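Local coordinates for bifunctional enzyme cysn/cysc (Mycobacterium tuberculosis, PDB 4BZP), which catalyses transfer of a phosphate from ATP to adenosine-5'-phosphosulfate as the APS kinase of sulfur assimilation, and is seen here with ADP bound, at residues 5-10 with 102-107; 33-38 with 76-81; 108-113 with 152-157. All blocks are in the same frame, centred on the assembly; numbering follows the deposited sequence. Where two conformers were deposited one is given.

Interaction 1 (5-10 with 102-107)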
loop_
_atom_site.group_PDB
_atom_site.type_symbol
_atom_site.label_atom_id
_atom_site.label_comp_id
_atom_site.label_asym_id
_atom_site.label_seq_id
_atom_site.Cartn_x
_atom_site.Cartn_y
_atom_site.Cartn_z
ATOM N N GLY A 5 2.646 14.236 0.038
ATOM C CA GLY A 5 2.222 14.244 1.419
ATOM C C GLY A 5 3.402 13.974 2.365
ATOM O O GLY A 5 4.563 14.099 1.996
ATOM N N LYS A 6 3.062 13.592 3.553
ATOM C CA LYS A 6 4.004 13.440 4.649
ATOM C C LYS A 6 3.459 12.365 5.532
ATOM O O LYS A 6 2.255 12.045 5.475
ATOM C CB LYS A 6 4.043 14.720 5.483
ATOM C CG LYS A 6 4.280 16.010 4.726
ATOM C CD LYS A 6 4.323 17.225 5.581
ATOM C CE LYS A 6 4.492 18.468 4.679
ATOM N NZ LYS A 6 4.270 19.671 5.526
ATOM N N THR A 7 4.317 11.851 6.420
ATOM C CA THR A 7 3.907 10.838 7.398
ATOM C C THR A 7 4.152 11.228 8.833
ATOM O O THR A 7 5.246 11.674 9.183
ATOM C CB THR A 7 4.609 9.484 7.134
ATOM O OG1 THR A 7 4.188 9.018 5.831
ATOM C CG2 THR A 7 4.296 8.412 8.191
ATOM N N VAL A 8 3.119 11.068 9.669
ATOM C CA VAL A 8 3.242 11.157 11.096
ATOM C C VAL A 8 3.241 9.750 11.669
ATOM O O VAL A 8 2.251 9.032 11.527
ATOM C CB VAL A 8 2.078 11.968 11.696
ATOM C CG1 VAL A 8 2.232 12.052 13.208
ATOM C CG2 VAL A 8 2.019 13.342 11.074
ATOM N N TRP A 9 4.330 9.351 12.300
ATOM C CA TRP A 9 4.555 8.000 12.823
ATOM C C TRP A 9 4.467 8.090 14.317
ATOM O O TRP A 9 5.393 8.629 15.001
ATOM C CB TRP A 9 5.921 7.501 12.380
ATOM C CG TRP A 9 6.194 6.055 12.570
ATOM C CD1 TRP A 9 6.703 5.470 13.654
ATOM C CD2 TRP A 9 5.969 5.005 11.594
ATOM N NE1 TRP A 9 6.789 4.109 13.448
ATOM C CE2 TRP A 9 6.377 3.811 12.177
ATOM C CE3 TRP A 9 5.479 4.970 10.291
ATOM C CZ2 TRP A 9 6.303 2.578 11.484
ATOM C CZ3 TRP A 9 5.408 3.735 9.652
ATOM C CH2 TRP A 9 5.798 2.615 10.261
ATOM N N PHE A 10 3.380 7.601 14.890
ATOM C CA PHE A 10 3.270 7.578 16.306
ATOM C C PHE A 10 4.106 6.472 16.916
ATOM O O PHE A 10 4.601 5.481 16.294
ATOM C CB PHE A 10 1.833 7.410 16.744
ATOM C CG PHE A 10 0.973 8.578 16.436
ATOM C CD1 PHE A 10 0.377 8.695 15.199
ATOM C CD2 PHE A 10 0.780 9.581 17.369
ATOM C CE1 PHE A 10 -0.381 9.796 14.893
ATOM C CE2 PHE A 10 0.025 10.685 17.066
ATOM C CZ PHE A 10 -0.609 10.765 15.840
ATOM N N ALA A 102 12.818 7.927 0.099
ATOM C CA ALA A 102 11.777 8.320 -0.849
ATOM C C ALA A 102 11.553 9.807 -0.987
ATOM O O ALA A 102 10.672 10.238 -1.781
ATOM C CB ALA A 102 10.489 7.655 -0.439
ATOM N N GLY A 103 12.244 10.622 -0.216
ATOM C CA GLY A 103 11.957 12.003 -0.274
ATOM C C GLY A 103 10.759 12.530 0.472
ATOM O O GLY A 103 10.313 13.633 0.223
ATOM N N ILE A 104 10.248 11.744 1.425
ATOM C CA ILE A 104 8.993 12.083 2.087
ATOM C C ILE A 104 9.244 12.531 3.526
ATOM O O ILE A 104 9.921 11.801 4.264
ATOM C CB ILE A 104 8.014 10.871 2.129
ATOM C CG1 ILE A 104 7.678 10.443 0.698
ATOM C CG2 ILE A 104 6.725 11.187 2.875
ATOM C CD1 ILE A 104 6.978 11.468 -0.160
ATOM N N ASP A 105 8.687 13.663 3.933
ATOM C CA ASP A 105 8.783 14.144 5.314
ATOM C C ASP A 105 8.182 13.125 6.286
ATOM O O ASP A 105 7.136 12.530 6.032
ATOM C CB ASP A 105 8.009 15.442 5.482
ATOM C CG ASP A 105 8.704 16.654 4.895
ATOM O OD1 ASP A 105 9.836 16.591 4.390
ATOM O OD2 ASP A 105 8.050 17.705 5.000
ATOM N N PHE A 106 8.850 12.944 7.420
ATOM C CA PHE A 106 8.503 11.965 8.420
ATOM C C PHE A 106 8.650 12.592 9.780
ATOM O O PHE A 106 9.686 13.225 10.075
ATOM C CB PHE A 106 9.459 10.764 8.284
ATOM C CG PHE A 106 9.284 9.640 9.295
ATOM C CD1 PHE A 106 9.913 9.678 10.538
ATOM C CD2 PHE A 106 8.526 8.536 8.972
ATOM C CE1 PHE A 106 9.737 8.663 11.440
ATOM C CE2 PHE A 106 8.409 7.475 9.865
ATOM C CZ PHE A 106 9.023 7.530 11.087
ATOM N N PHE A 107 7.644 12.404 10.621
ATOM C CA PHE A 107 7.655 12.924 11.984
ATOM C C PHE A 107 7.403 11.796 12.953
ATOM O O PHE A 107 6.410 11.098 12.844
ATOM C CB PHE A 107 6.603 14.003 12.142
ATOM C CG PHE A 107 6.713 15.116 11.166
ATOM C CD1 PHE A 107 7.501 16.192 11.437
ATOM C CD2 PHE A 107 6.017 15.058 9.961
ATOM C CE1 PHE A 107 7.597 17.241 10.521
ATOM C CE2 PHE A 107 6.125 16.088 9.040
ATOM C CZ PHE A 107 6.913 17.168 9.332
HETATM O O HOH W 1 7.032 15.075 2.153
HETATM O O HOH W 2 6.640 19.590 6.906
#
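Phe107 O takes the amide N-H of Trp9 at 2.8 Å, with an N-H...O angle of 173°. Two more backbone bonds join the strands. Thr7 N donates to Asp105 O at 2.9 Å, and Thr7 O receives the amide of Phe107. Thr7 lies beside Phe106 and Val8 beside Phe107, both as parallel bridges. On the face with Thr7, the Phe106 ring reaches across to Trp9. Its CZ comes to 3.4 Å from Trp9 CB, and CE2 lies nearly as close. Phe106 CG is anti to the backbone N (chi1 178°), which sends it toward Trp9. The Phe106 ring and the five-membered indole ring meet obliquely, with planes 33° apart. The ring of Phe106 also meets His99 of helix 89-101, whose NE2 bonds Thr7 OG1. On the face with Val8, Phe107 turns the edge of its ring to Lys6 CD, 4.1 Å from CE2. Lys6 and Asp105 run side by side and point the same way. Lys6 NZ stays 4.3 Å from Asp105 OD2, too far for a salt bridge. One water joins these two atoms, accepting from NZ and donating to OD2. A second water donates to Gly5 O and accepts from Asp105 N, extending the link beyond the bridged pairs. Ile104 CG2 rests 3.7 Å from Gly5 O. This is parallel pairing of two inner strands in the central sheet of a P-loop kinase.

Interaction 2 (33-38 with 76-81)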
loop_
_atom_site.group_PDB
_atom_site.type_symbol
_atom_site.label_atom_id
_atom_site.label_comp_id
_atom_site.label_asym_id
_atom_site.label_seq_id
_atom_site.Cartn_x
_atom_site.Cartn_y
_atom_site.Cartn_z
ATOM N N GLY A 33 -10.499 19.952 3.779
ATOM C CA GLY A 33 -10.276 19.429 2.411
ATOM C C GLY A 33 -8.846 18.927 2.187
ATOM O O GLY A 33 -8.395 18.820 1.031
ATOM N N ILE A 34 -8.091 18.611 3.262
ATOM C CA ILE A 34 -6.717 18.142 3.126
ATOM C C ILE A 34 -6.822 16.634 3.261
ATOM O O ILE A 34 -7.467 16.138 4.190
ATOM C CB ILE A 34 -5.796 18.697 4.242
ATOM C CG1 ILE A 34 -5.640 20.222 4.027
ATOM C CG2 ILE A 34 -4.482 17.967 4.303
ATOM C CD1 ILE A 34 -4.891 20.894 5.143
ATOM N N SER A 35 -6.214 15.933 2.323
ATOM C CA SER A 35 -6.303 14.511 2.268
ATOM C C SER A 35 -5.436 13.988 3.413
ATOM O O SER A 35 -4.269 14.325 3.506
ATOM C CB SER A 35 -5.756 13.996 0.955
ATOM O OG SER A 35 -6.221 12.692 0.724
ATOM N N ALA A 36 -6.082 13.326 4.340
ATOM C CA ALA A 36 -5.385 12.610 5.420
ATOM C C ALA A 36 -5.911 11.217 5.476
ATOM O O ALA A 36 -7.060 10.957 5.069
ATOM C CB ALA A 36 -5.591 13.361 6.730
ATOM N N TYR A 37 -5.093 10.310 5.991
ATOM C CA TYR A 37 -5.450 8.914 6.051
ATOM C C TYR A 37 -4.776 8.257 7.217
ATOM O O TYR A 37 -3.562 8.352 7.352
ATOM C CB TYR A 37 -4.958 8.232 4.778
ATOM C CG TYR A 37 -5.406 6.803 4.657
ATOM C CD1 TYR A 37 -6.673 6.497 4.171
ATOM C CD2 TYR A 37 -4.585 5.767 5.048
ATOM C CE1 TYR A 37 -7.084 5.172 4.053
ATOM C CE2 TYR A 37 -4.986 4.471 4.965
ATOM C CZ TYR A 37 -6.214 4.184 4.435
ATOM O OH TYR A 37 -6.607 2.892 4.334
ATOM N N VAL A 38 -5.565 7.560 8.012
ATOM C CA VAL A 38 -5.059 6.811 9.158
ATOM C C VAL A 38 -4.763 5.413 8.706
ATOM O O VAL A 38 -5.681 4.668 8.302
ATOM C CB VAL A 38 -6.034 6.804 10.359
ATOM C CG1 VAL A 38 -5.481 5.929 11.477
ATOM C CG2 VAL A 38 -6.278 8.219 10.835
ATOM N N CYS A 76 1.293 9.708 -3.220
ATOM C CA CYS A 76 -0.033 9.964 -3.798
ATOM C C CYS A 76 -0.749 11.227 -3.217
ATOM O O CYS A 76 -1.909 11.461 -3.501
ATOM C CB CYS A 76 -0.958 8.730 -3.585
ATOM S SG CYS A 76 -0.581 7.397 -4.659
ATOM N N GLY A 77 -0.071 11.957 -2.327
ATOM C CA GLY A 77 -0.540 13.240 -1.845
ATOM C C GLY A 77 -1.160 13.271 -0.454
ATOM O O GLY A 77 -1.627 14.326 0.011
ATOM N N HIS A 78 -1.254 12.135 0.214
ATOM C CA HIS A 78 -1.930 12.070 1.493
ATOM C C HIS A 78 -1.032 12.399 2.691
ATOM O O HIS A 78 0.161 12.107 2.656
ATOM C CB HIS A 78 -2.483 10.652 1.713
ATOM C CG HIS A 78 -3.399 10.193 0.640
ATOM N ND1 HIS A 78 -4.734 10.519 0.638
ATOM C CD2 HIS A 78 -3.183 9.424 -0.436
ATOM C CE1 HIS A 78 -5.306 9.963 -0.430
ATOM N NE2 HIS A 78 -4.376 9.316 -1.104
ATOM N N LEU A 79 -1.671 12.948 3.720
ATOM C CA LEU A 79 -1.078 13.115 5.019
ATOM C C LEU A 79 -1.391 11.834 5.762
ATOM O O LEU A 79 -2.534 11.572 6.099
ATOM C CB LEU A 79 -1.632 14.347 5.727
ATOM C CG LEU A 79 -0.946 14.763 7.039
ATOM C CD1 LEU A 79 -1.260 13.838 8.188
ATOM C CD2 LEU A 79 0.551 14.904 6.858
ATOM N N VAL A 80 -0.368 11.014 5.973
ATOM C CA VAL A 80 -0.523 9.660 6.521
ATOM C C VAL A 80 -0.262 9.663 8.026
ATOM O O VAL A 80 0.736 10.227 8.456
ATOM C CB VAL A 80 0.409 8.655 5.842
ATOM C CG1 VAL A 80 0.146 7.219 6.302
ATOM C CG2 VAL A 80 0.242 8.722 4.315
ATOM N N LEU A 81 -1.136 9.051 8.781
ATOM C CA LEU A 81 -1.056 9.002 10.250
ATOM C C LEU A 81 -0.975 7.556 10.639
ATOM O O LEU A 81 -1.901 6.773 10.300
ATOM C CB LEU A 81 -2.291 9.645 10.835
ATOM C CG LEU A 81 -2.443 11.113 10.438
ATOM C CD1 LEU A 81 -3.878 11.549 10.248
ATOM C CD2 LEU A 81 -1.777 11.998 11.479
HETATM O O HOH W 3 -2.652 15.969 2.056
#
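The His78 imidazole meets Ser35 OG obliquely, at ND1. The distance from ND1 to OG is 2.6 Å. The N-H...O angle of 119° makes this hydrogen bond weak, and it is doubtful because Ser35 has two conformers. At the other end of the ring, NE2 is hydrogen-bonded to NE2 of His78 of the second subunit, with the imidazole planes about 85° apart. Tyr37 packs on Cys76 of the second subunit, and these contacts between subunits put the start of strand 79-82 and its neighbour at the dimer interface. Within the chain, Leu79 N donates to Ser35 O at 2.9 Å. Tyr37 N donates to Leu79 O, and Tyr37 O receives Leu81 N. A water donates to both Ser35 O and Gly77 O, tying the turn after helix 56-75 to the other segment. Ala36 CA lies 3.1 Å from Leu79 O, a close CA-H...O contact. On the face with Ala36, Leu81 CD1 touches both Val38 CG2 (4.1 Å) and Ala36 CB (4.3 Å). Helix 18-31 covers this face through Leu29, Val25 and Met23, while Tyr37 and Val80 point to the other face and both touch Leu73 of helix 56-75. The arrangement is that of a parallel edge strand in a three-layer alpha/beta/alpha P-loop fold.

Interaction 3 (108-113 with 152-157). With EDO (1,2-ethanediol), chain G; EDO (1,2-ethanediol), chain F.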
loop_
_atom_site.group_PDB
_atom_site.type_symbol
_atom_site.label_atom_id
_atom_site.label_comp_id
_atom_site.label_asym_id
_atom_site.label_seq_id
_atom_site.Cartn_x
_atom_site.Cartn_y
_atom_site.Cartn_z
ATOM N N GLU A 108 8.281 11.647 13.932
ATOM C CA GLU A 108 8.166 10.677 15.028
ATOM C C GLU A 108 7.448 11.397 16.164
ATOM O O GLU A 108 8.011 12.349 16.751
ATOM C CB GLU A 108 9.537 10.093 15.496
ATOM C CG GLU A 108 9.378 9.034 16.621
ATOM C CD GLU A 108 10.633 8.649 17.383
ATOM O OE1 GLU A 108 11.261 9.565 17.865
ATOM O OE2 GLU A 108 10.994 7.456 17.523
ATOM N N VAL A 109 6.260 10.962 16.500
ATOM C CA VAL A 109 5.439 11.573 17.537
ATOM C C VAL A 109 5.277 10.590 18.663
ATOM O O VAL A 109 4.739 9.480 18.500
ATOM C CB VAL A 109 4.101 12.018 17.003
ATOM C CG1 VAL A 109 3.254 12.551 18.148
ATOM C CG2 VAL A 109 4.286 13.069 15.910
ATOM N N PHE A 110 5.811 10.911 19.848
ATOM C CA PHE A 110 5.776 10.053 21.017
ATOM C C PHE A 110 4.618 10.390 21.938
ATOM O O PHE A 110 4.579 11.503 22.482
ATOM C CB PHE A 110 7.102 10.212 21.740
ATOM C CG PHE A 110 7.266 9.407 23.011
ATOM C CD1 PHE A 110 6.594 8.237 23.258
ATOM C CD2 PHE A 110 8.194 9.848 23.966
ATOM C CE1 PHE A 110 6.782 7.565 24.441
ATOM C CE2 PHE A 110 8.427 9.127 25.142
ATOM C CZ PHE A 110 7.706 7.987 25.365
ATOM N N CYS A 111 3.665 9.462 22.078
ATOM C CA CYS A 111 2.574 9.596 23.024
ATOM C C CYS A 111 3.098 9.112 24.339
ATOM O O CYS A 111 3.024 7.909 24.675
ATOM C CB CYS A 111 1.369 8.773 22.547
ATOM S SG CYS A 111 0.653 9.454 21.015
ATOM N N ASP A 112 3.652 10.031 25.101
ATOM C CA ASP A 112 4.339 9.754 26.384
ATOM C C ASP A 112 3.384 9.784 27.548
ATOM O O ASP A 112 3.314 10.750 28.322
ATOM C CB ASP A 112 5.487 10.703 26.621
ATOM C CG ASP A 112 6.372 10.300 27.824
ATOM O OD1 ASP A 112 6.178 9.204 28.381
ATOM O OD2 ASP A 112 7.300 11.111 28.100
ATOM N N THR A 113 2.603 8.716 27.653
ATOM C CA THR A 113 1.690 8.472 28.773
ATOM C C THR A 113 2.230 7.296 29.561
ATOM O O THR A 113 2.541 6.254 28.962
ATOM C CB THR A 113 0.270 8.181 28.199
ATOM O OG1 THR A 113 -0.213 9.326 27.451
ATOM C CG2 THR A 113 -0.721 7.862 29.305
ATOM N N ASP A 152 10.220 14.044 17.222
ATOM C CA ASP A 152 9.881 15.363 16.728
ATOM C C ASP A 152 8.879 16.084 17.624
ATOM O O ASP A 152 8.896 17.308 17.677
ATOM C CB ASP A 152 9.303 15.282 15.321
ATOM C CG ASP A 152 10.320 14.757 14.336
ATOM O OD1 ASP A 152 11.260 15.539 14.026
ATOM O OD2 ASP A 152 10.337 13.591 13.951
ATOM N N LEU A 153 8.005 15.354 18.319
ATOM C CA LEU A 153 6.996 15.921 19.171
ATOM C C LEU A 153 6.690 14.918 20.257
ATOM O O LEU A 153 6.578 13.712 20.011
ATOM C CB LEU A 153 5.737 16.197 18.355
ATOM C CG LEU A 153 4.524 16.754 19.100
ATOM C CD1 LEU A 153 4.830 18.122 19.718
ATOM C CD2 LEU A 153 3.346 16.832 18.153
ATOM N N ARG A 154 6.550 15.371 21.484
ATOM C CA ARG A 154 6.191 14.542 22.615
ATOM C C ARG A 154 4.832 15.011 23.088
ATOM O O ARG A 154 4.668 16.169 23.470
ATOM C CB ARG A 154 7.245 14.689 23.729
ATOM C CG ARG A 154 6.977 13.818 24.965
ATOM C CD ARG A 154 7.971 14.003 26.123
ATOM N NE ARG A 154 9.326 14.104 25.617
ATOM C CZ ARG A 154 10.174 13.080 25.644
ATOM N NH1 ARG A 154 9.804 11.932 26.170
ATOM N NH2 ARG A 154 11.379 13.235 25.156
ATOM N N LEU A 155 3.819 14.153 23.045
ATOM C CA LEU A 155 2.458 14.422 23.502
ATOM C C LEU A 155 2.297 13.911 24.909
ATOM O O LEU A 155 2.700 12.788 25.195
ATOM C CB LEU A 155 1.440 13.770 22.603
ATOM C CG LEU A 155 1.455 14.229 21.131
ATOM C CD1 LEU A 155 0.452 13.464 20.277
ATOM C CD2 LEU A 155 1.195 15.733 21.022
ATOM N N THR A 156 1.695 14.698 25.794
ATOM C CA THR A 156 1.619 14.369 27.182
ATOM C C THR A 156 0.147 14.358 27.656
ATOM O O THR A 156 -0.686 15.123 27.160
ATOM C CB THR A 156 2.476 15.346 28.017
ATOM O OG1 THR A 156 2.031 16.640 27.755
ATOM C CG2 THR A 156 3.912 15.193 27.663
ATOM N N PRO A 157 -0.165 13.555 28.680
ATOM C CA PRO A 157 -1.561 13.267 29.045
ATOM C C PRO A 157 -2.296 14.412 29.733
ATOM O O PRO A 157 -3.478 14.347 29.897
ATOM C CB PRO A 157 -1.421 11.990 29.921
ATOM C CG PRO A 157 -0.065 12.004 30.438
ATOM C CD PRO A 157 0.766 12.610 29.330
HETATM C C1 EDO G . 8.979 17.747 22.385
HETATM O O1 EDO G . 7.668 18.017 21.951
HETATM C C2 EDO G . 9.956 17.518 21.266
HETATM O O2 EDO G . 10.019 16.123 21.083
HETATM C C1 EDO F . 5.609 5.424 28.604
HETATM O O1 EDO F . 5.025 6.539 27.970
HETATM C C2 EDO F . 6.627 4.971 27.605
HETATM O O2 EDO F . 7.852 5.142 28.257
HETATM O O HOH W 4 0.555 11.031 25.655
#
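Strands 108-111 and 153-155 form one margin of the parallel P-loop kinase sheet, and their C-terminal ends lead toward the nucleotide. Pro157 has its side chain about 6 Å from the bound ADP. Phe110 N donates to Leu153 O, Leu155 N to Phe110 O at 2.8 Å, and Asp112 N to Leu155 O. At the start, Asp152 OD2 accepts Glu108 N through its anti lone pair at 2.8 Å (169°). The same oxygen makes a salt bridge to Arg96. Arg154 has two conformers; in one it lies alongside both Phe110 and Asp112. Its NH1 then sits 3.3 Å from Phe110 CE2 at the ring edge, the two planes 71° apart. NH1 also donates to Asp112 OD2 at 3.3 Å, a long salt bridge of that conformer. The bond lies close to the guanidinium plane but comes from above the carboxylate plane. Asp112 OD1 makes a separate salt bridge to Arg147, and Asp112 CB sits over one face of the Phe110 ring, toward its rim. On the opposite face of the sheet, Leu155 CD1 packs 3.6 Å from Val109 CG1. Arg154 N donates to a 1,2-ethanediol, probably from the crystallisation liquor. A water links Thr113 OG1 to Leu155 O, and OG1 also bonds Ser16 O. The contact adds outer strand 153-155 to inner strand 106-111 of a P-loop sheet, with their C-terminal ends near the nucleotide.

In the fold
From the N terminus, strand 6-11 leads to the P-loop and helix 18-31. Strand 36-38 follows, and interaction 2 closes when 76-81 returns beside it after helix 56-75. The chain then passes through helix 89-101 and comes back beside the first strand at interaction 1. Interaction 2 is therefore nested inside the loop closed by interaction 1. Strand 106-111 serves interaction 1 with its beginning and interaction 3 with its later part. Interaction 3 follows in series, closing the loop at 152-157. Interactions 1 and 2 touch where strands 6-11 and 79-82 pair. Together the three contacts span the five-stranded parallel sheet, strand order 2-3-1-4-5, from 36-38 to 153-155.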